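Local coordinates for protein peptidyl tryptophan dihydroxylase (Pseudomonas putida, PDB 7CTQ) that is an FAD-dependent monooxygenase that dihydroxylates a peptidyl tryptophan, a step essential for biogenesis of the tryptophylquinone cofactor of quinohemoprotein amine dehydrogenase, at residues A[287-290]-A[291-295]. Numbering follows the deposited sequence.
Sequences VVIN and TLLRR
The carboxamide of Asn290 and the guanidinium of Arg294, one helical turn apart, stand with their planes 69° apart and do not stack. The amide oxygen OD1 of Asn290 approaches the arginine obliquely, 3.5 Å from its aliphatic CG, and one water bridges the polar ends, donating to Asn290 OD1 at 2.7 Å and accepting from Arg294 NE at 2.9 Å. Asn290 OD1 also pairs with Tyr29 OH and its ND2 with Gly369 O, which together fix the amide's flip. The peptide plane of Val287 is approached from both faces: Thr291 N and Thr291 OG1 reach Val287 O from opposite sides, the hydroxyl at 2.7 Å, because OG1 lies beside its own backbone N (chi1 -46°). Thr291 OG1 is further bonded to Val371 N, tying the helix to strand 370-378. A valine here would probably leave Val371 N without this partner and take from Val287 O its second donor. Ile289 and Leu293 lie side by side, CG2 of the first 3.6 Å from CD1 of the second, and both touch Phe137, while Val288 and Leu292 point together toward helix 299-327. The i to i+4 backbone bonds run on to Arg295 N with Thr291 O, where Arg295 leaves helical torsions. This is the C-terminal end of an amphipathic helix, 285-294, packed on the Rossmann-type sheet of the FAD-binding fold, with Ile289 about 13 Å from the FAD.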
loop_
_atom_site.group_PDB
_atom_site.type_symbol
_atom_site.label_atom_id
_atom_site.label_comp_id
_atom_site.label_asym_id
_atom_site.label_seq_id
_atom_site.Cartn_x
_atom_site.Cartn_y
_atom_site.Cartn_z
ATOM N N VAL A 287 16.100 -1.066 5.015
ATOM C CA VAL A 287 17.124 -2.078 5.253
ATOM C C VAL A 287 17.558 -2.726 3.940
ATOM O O VAL A 287 18.707 -3.184 3.816
ATOM C CB VAL A 287 16.680 -3.143 6.280
ATOM C CG1 VAL A 287 16.720 -2.583 7.709
ATOM C CG2 VAL A 287 15.294 -3.682 5.946
ATOM N N VAL A 288 16.662 -2.812 2.956
ATOM C CA VAL A 288 17.065 -3.371 1.667
ATOM C C VAL A 288 18.104 -2.457 1.024
ATOM O O VAL A 288 19.171 -2.905 0.580
ATOM C CB VAL A 288 15.835 -3.590 0.761
ATOM C CG1 VAL A 288 16.254 -3.940 -0.671
ATOM C CG2 VAL A 288 14.937 -4.732 1.328
ATOM N N ILE A 289 17.819 -1.152 1.011
ATOM C CA ILE A 289 18.771 -0.155 0.510
ATOM C C ILE A 289 20.085 -0.233 1.283
ATOM O O ILE A 289 21.176 -0.242 0.700
ATOM C CB ILE A 289 18.133 1.243 0.587
ATOM C CG1 ILE A 289 16.878 1.270 -0.286
ATOM C CG2 ILE A 289 19.122 2.364 0.180
ATOM C CD1 ILE A 289 15.996 2.482 -0.091
ATOM N N ASN A 290 19.994 -0.295 2.614
ATOM C CA ASN A 290 21.183 -0.392 3.453
ATOM C C ASN A 290 22.043 -1.589 3.058
ATOM O O ASN A 290 23.281 -1.495 3.016
ATOM C CB ASN A 290 20.758 -0.476 4.926
ATOM C CG ASN A 290 21.930 -0.455 5.875
ATOM O OD1 ASN A 290 22.765 0.456 5.833
ATOM N ND2 ASN A 290 22.009 -1.466 6.743
ATOM N N THR A 291 21.404 -2.714 2.730
ATOM C CA THR A 291 22.155 -3.862 2.242
ATOM C C THR A 291 22.752 -3.575 0.872
ATOM O O THR A 291 23.921 -3.886 0.620
ATOM C CB THR A 291 21.267 -5.104 2.194
ATOM O OG1 THR A 291 20.522 -5.202 3.421
ATOM C CG2 THR A 291 22.131 -6.375 2.012
ATOM N N LEU A 292 21.978 -2.947 -0.010
ATOM C CA LEU A 292 22.452 -2.721 -1.364
ATOM C C LEU A 292 23.686 -1.823 -1.373
ATOM O O LEU A 292 24.540 -1.947 -2.262
ATOM C CB LEU A 292 21.325 -2.120 -2.209
ATOM C CG LEU A 292 20.191 -3.093 -2.592
ATOM C CD1 LEU A 292 19.086 -2.379 -3.332
ATOM C CD2 LEU A 292 20.703 -4.261 -3.430
ATOM N N LEU A 293 23.812 -0.946 -0.373
ATOM C CA LEU A 293 24.891 0.037 -0.290
ATOM C C LEU A 293 26.071 -0.430 0.555
ATOM O O LEU A 293 27.221 -0.213 0.158
ATOM C CB LEU A 293 24.347 1.354 0.263
ATOM C CG LEU A 293 23.306 2.011 -0.647
ATOM C CD1 LEU A 293 22.665 3.210 0.016
ATOM C CD2 LEU A 293 23.927 2.404 -1.977
ATOM N N ARG A 294 25.819 -1.068 1.701
ATOM C CA ARG A 294 26.865 -1.528 2.612
ATOM C C ARG A 294 27.408 -2.913 2.282
ATOM O O ARG A 294 28.592 -3.175 2.524
ATOM C CB ARG A 294 26.352 -1.545 4.058
ATOM C CG ARG A 294 25.987 -0.184 4.626
ATOM C CD ARG A 294 27.030 0.873 4.292
ATOM N NE ARG A 294 26.854 2.033 5.157
ATOM C CZ ARG A 294 27.025 3.294 4.777
ATOM N NH1 ARG A 294 27.392 3.573 3.531
ATOM N NH2 ARG A 294 26.826 4.278 5.650
ATOM N N ARG A 295 26.586 -3.829 1.777
ATOM C CA ARG A 295 27.065 -5.146 1.355
ATOM C C ARG A 295 26.502 -5.466 -0.034
ATOM O O ARG A 295 25.690 -6.386 -0.208
ATOM C CB ARG A 295 26.731 -6.207 2.411
ATOM C CG ARG A 295 27.523 -5.995 3.753
ATOM C CD ARG A 295 27.742 -7.291 4.590
ATOM N NE ARG A 295 28.530 -8.285 3.875
ATOM C CZ ARG A 295 28.732 -9.541 4.274
ATOM N NH1 ARG A 295 28.196 -10.001 5.401
ATOM N NH2 ARG A 295 29.467 -10.353 3.533
HETATM O O HOH W 1 24.869 1.476 7.212
#